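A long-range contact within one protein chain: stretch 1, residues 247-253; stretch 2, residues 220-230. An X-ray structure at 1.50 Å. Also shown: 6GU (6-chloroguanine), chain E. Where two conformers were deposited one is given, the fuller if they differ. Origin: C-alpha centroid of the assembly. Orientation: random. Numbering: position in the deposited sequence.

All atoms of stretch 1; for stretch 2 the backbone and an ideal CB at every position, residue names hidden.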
# COMPACT_ATOMS: atom_id res chain seq x y z
N ALA A 247 -2.30 -1.14 -2.70
CA ALA A 247 -2.77 -2.02 -1.63
C ALA A 247 -3.23 -3.36 -2.24
O ALA A 247 -2.83 -4.41 -1.74
CB ALA A 247 -3.91 -1.37 -0.88
N ALA A 248 -4.06 -3.31 -3.30
CA ALA A 248 -4.55 -4.54 -3.97
C ALA A 248 -3.40 -5.43 -4.47
O ALA A 248 -3.41 -6.64 -4.25
CB ALA A 248 -5.49 -4.16 -5.12
N HIS A 249 -2.38 -4.81 -5.06
CA HIS A 249 -1.23 -5.57 -5.55
C HIS A 249 -0.40 -6.17 -4.43
O HIS A 249 0.05 -7.31 -4.55
CB HIS A 249 -0.41 -4.74 -6.53
CG HIS A 249 -1.16 -4.57 -7.82
ND1 HIS A 249 -1.50 -3.32 -8.30
CD2 HIS A 249 -1.69 -5.51 -8.64
CE1 HIS A 249 -2.19 -3.54 -9.41
NE2 HIS A 249 -2.35 -4.85 -9.64
N LEU A 250 -0.23 -5.43 -3.32
CA LEU A 250 0.45 -6.02 -2.15
C LEU A 250 -0.34 -7.19 -1.61
O LEU A 250 0.25 -8.23 -1.32
CB LEU A 250 0.63 -4.93 -1.07
CG LEU A 250 1.30 -5.38 0.23
CD1 LEU A 250 2.66 -6.06 -0.05
CD2 LEU A 250 1.48 -4.21 1.16
N LEU A 251 -1.68 -7.07 -1.51
CA LEU A 251 -2.51 -8.18 -1.04
C LEU A 251 -2.40 -9.38 -1.98
O LEU A 251 -2.30 -10.51 -1.50
CB LEU A 251 -4.01 -7.74 -0.91
CG LEU A 251 -4.29 -6.68 0.15
CD1 LEU A 251 -5.74 -6.23 0.05
CD2 LEU A 251 -3.96 -7.21 1.57
N ALA A 252 -2.33 -9.14 -3.30
CA ALA A 252 -2.19 -10.23 -4.27
C ALA A 252 -0.86 -10.95 -4.08
O ALA A 252 -0.81 -12.20 -4.06
CB ALA A 252 -2.29 -9.68 -5.70
N ALA A 253 0.21 -10.18 -3.91
CA ALA A 253 1.55 -10.73 -3.67
C ALA A 253 1.57 -11.56 -2.37
O ALA A 253 2.11 -12.68 -2.35
CB ALA A 253 2.55 -9.59 -3.59
N UNK A 220 -0.25 -14.20 -12.31
CA UNK A 220 -0.16 -12.77 -12.57
C UNK A 220 -1.48 -12.16 -12.09
O UNK A 220 -2.54 -12.71 -12.36
CB UNK A 220 0.10 -12.47 -14.05
N UNK A 221 -1.41 -11.01 -11.40
CA UNK A 221 -2.61 -10.30 -10.94
C UNK A 221 -2.49 -8.89 -11.47
O UNK A 221 -1.46 -8.27 -11.32
CB UNK A 221 -2.75 -10.32 -9.42
N UNK A 222 -3.55 -8.39 -12.07
CA UNK A 222 -3.61 -7.04 -12.59
C UNK A 222 -4.87 -6.34 -12.10
O UNK A 222 -5.94 -6.60 -12.63
CB UNK A 222 -3.56 -7.05 -14.12
N UNK A 223 -4.77 -5.47 -11.09
CA UNK A 223 -5.96 -4.76 -10.61
C UNK A 223 -5.75 -3.26 -10.77
O UNK A 223 -6.57 -2.46 -10.32
CB UNK A 223 -6.26 -5.11 -9.15
N UNK A 224 -4.69 -2.89 -11.48
CA UNK A 224 -4.24 -1.51 -11.60
C UNK A 224 -5.27 -0.51 -12.11
O UNK A 224 -5.67 -0.52 -13.26
CB UNK A 224 -3.03 -1.47 -12.53
N UNK A 225 -5.65 0.42 -11.21
CA UNK A 225 -6.57 1.53 -11.46
C UNK A 225 -7.91 1.07 -12.01
O UNK A 225 -8.63 1.86 -12.65
CB UNK A 225 -5.94 2.52 -12.43
N UNK A 226 -8.25 -0.19 -11.74
CA UNK A 226 -9.47 -0.74 -12.31
C UNK A 226 -10.73 -0.24 -11.60
O UNK A 226 -10.66 0.25 -10.46
CB UNK A 226 -9.42 -2.27 -12.26
N UNK A 227 -11.88 -0.36 -12.29
CA UNK A 227 -13.17 0.11 -11.78
C UNK A 227 -13.45 -0.42 -10.39
O UNK A 227 -13.95 0.35 -9.57
CB UNK A 227 -14.30 -0.30 -12.73
N UNK A 228 -13.18 -1.71 -10.11
CA UNK A 228 -13.42 -2.31 -8.80
C UNK A 228 -12.67 -1.60 -7.71
O UNK A 228 -13.24 -1.37 -6.65
CB UNK A 228 -13.03 -3.79 -8.81
N UNK A 229 -11.41 -1.17 -8.00
CA UNK A 229 -10.62 -0.40 -7.02
C UNK A 229 -11.32 0.94 -6.77
O UNK A 229 -11.44 1.35 -5.61
CB UNK A 229 -9.19 -0.18 -7.51
N UNK A 230 -11.80 1.57 -7.84
CA UNK A 230 -12.54 2.82 -7.77
C UNK A 230 -13.81 2.67 -6.96
O UNK A 230 -14.10 3.53 -6.12
CB UNK A 230 -12.87 3.32 -9.18
CL6 6GU E . -5.59 -7.97 -15.50
N1 6GU E . -4.03 -9.21 -16.97
C2 6GU E . -3.41 -9.38 -18.21
N2 6GU E . -2.71 -10.50 -18.31
N3 6GU E . -3.50 -8.51 -19.28
C4 6GU E . -4.31 -7.42 -19.06
C5 6GU E . -4.99 -7.20 -17.83
C6 6GU E . -4.78 -8.14 -16.87
N7 6GU E . -5.74 -6.02 -17.94
C8 6GU E . -5.48 -5.58 -19.23
N9 6GU E . -4.63 -6.38 -19.92

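Stretch 1 is a helix that offers stretch 2 a small-residue stripe, A248 and A252, with the imidazole of H249 reaching out beside it. Position 220 has an ideal CB with nothing of the helix within reach; the extended backbone would accept many side chains. It is L220, whose CD2 lies 3.9 Å from N1 of 6-chloroguanine.

Position 221 is tighter. Its CA-to-CB bond points toward the helix, and the ideal CB already stands 3.8 Å from A252 CB, with the H249 ring nearby. A small apolar side chain fits best, and a longer one would have to turn aside from A252. The residue is A221, whose CB packs on A252 CB at 3.8 Å.

At 222 the CB direction leads away from the helix, but an ideal CB would clash with CL6 of the ligand at 2.6 Å. Glycine suits, and G222 is found; its O comes within 3.2 Å of CL6.

Position 223 points toward the helix, its ideal CB 4.2 Å from A248 CB and 3.9 Å from H249 NE2. The amide N of 223 lies 2.9 Å from H249 NE2, at the edge of the ring, and donates a nearly straight hydrogen bond (171°). Because a main-chain amide supplies the donor, the side chain is free for packing, and leucine, isoleucine or methionine could cover the alanine. L223 does so, its CD1 4.1 Å from A248 CB.

At 224 the CB points sideways, 3.8 Å from H249 CE1 at its ideal place. Alanine, serine or threonine would be reasonable beside the imidazole. S224 takes it, its OG hydrogen-bonded elsewhere in the structure.

Position 225 points away and has phi/psi of 55/24, left-handed values that favour glycine, asparagine or aspartate, though R225 adopts them, its NE and NH2 hydrogen-bonded elsewhere in the structure. A type II turn runs from 223 to 226, closed by the 226 N to L223 O bond (3.2 Å). Position 226, an N-cap out of reach, could be serine, threonine or aspartate; it is K226, whose NZ is placed to donate to G222 O (3.0 Å) and to ligand N7 (3.2 Å), though the place of NZ is less sure. Positions 227 and 228, opening a helix out of reach, would take most helix-tolerant side chains; they are R227 and S228, the latter's OG bonded elsewhere.

Position 229 points toward the helix, yet its ideal CB finds nothing within 5.5 Å, so a longer apolar side chain is needed. I229 bridges the gap, its CD1 3.7 Å from A248 CB. At 230 R227 O would crowd an ideal CB (3.2 Å), which suits G230.

Stretch 2 (220-230) LAGLSRKRSIG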
# COMPACT_ATOMS: atom_id res chain seq x y z
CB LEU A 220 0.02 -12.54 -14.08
CG LEU A 220 0.22 -11.10 -14.57
CD1 LEU A 220 0.95 -11.08 -15.89
CD2 LEU A 220 -1.06 -10.29 -14.66
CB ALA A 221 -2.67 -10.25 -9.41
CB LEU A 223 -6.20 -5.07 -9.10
CG LEU A 223 -6.46 -6.53 -8.71
CD1 LEU A 223 -5.27 -7.12 -7.97
CD2 LEU A 223 -7.64 -6.63 -7.81
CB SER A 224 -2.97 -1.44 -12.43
OG SER A 224 -2.41 -0.14 -12.29
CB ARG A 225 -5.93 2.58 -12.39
CG ARG A 225 -4.61 3.15 -11.83
CD ARG A 225 -4.06 4.09 -12.87
NE ARG A 225 -2.84 4.77 -12.42
CZ ARG A 225 -2.40 5.91 -12.95
NH1 ARG A 225 -3.05 6.47 -13.96
NH2 ARG A 225 -1.31 6.49 -12.48
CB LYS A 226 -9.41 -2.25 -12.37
CG LYS A 226 -8.36 -2.68 -13.42
CD LYS A 226 -8.37 -4.15 -13.68
CE LYS A 226 -7.58 -4.39 -14.95
NZ LYS A 226 -7.37 -5.82 -15.15
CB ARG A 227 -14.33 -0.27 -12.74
CG ARG A 227 -15.73 0.14 -12.25
CD ARG A 227 -16.84 -0.26 -13.21
NE ARG A 227 -16.71 0.40 -14.52
CZ ARG A 227 -17.29 1.55 -14.85
NH1 ARG A 227 -18.12 2.16 -14.01
NH2 ARG A 227 -17.08 2.08 -16.05
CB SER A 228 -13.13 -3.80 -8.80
OG SER A 228 -14.10 -4.43 -9.60
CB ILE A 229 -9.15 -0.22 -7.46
CG1 ILE A 229 -8.46 -1.58 -7.69
CG2 ILE A 229 -8.40 0.62 -6.44
CD1 ILE A 229 -8.53 -2.64 -6.52
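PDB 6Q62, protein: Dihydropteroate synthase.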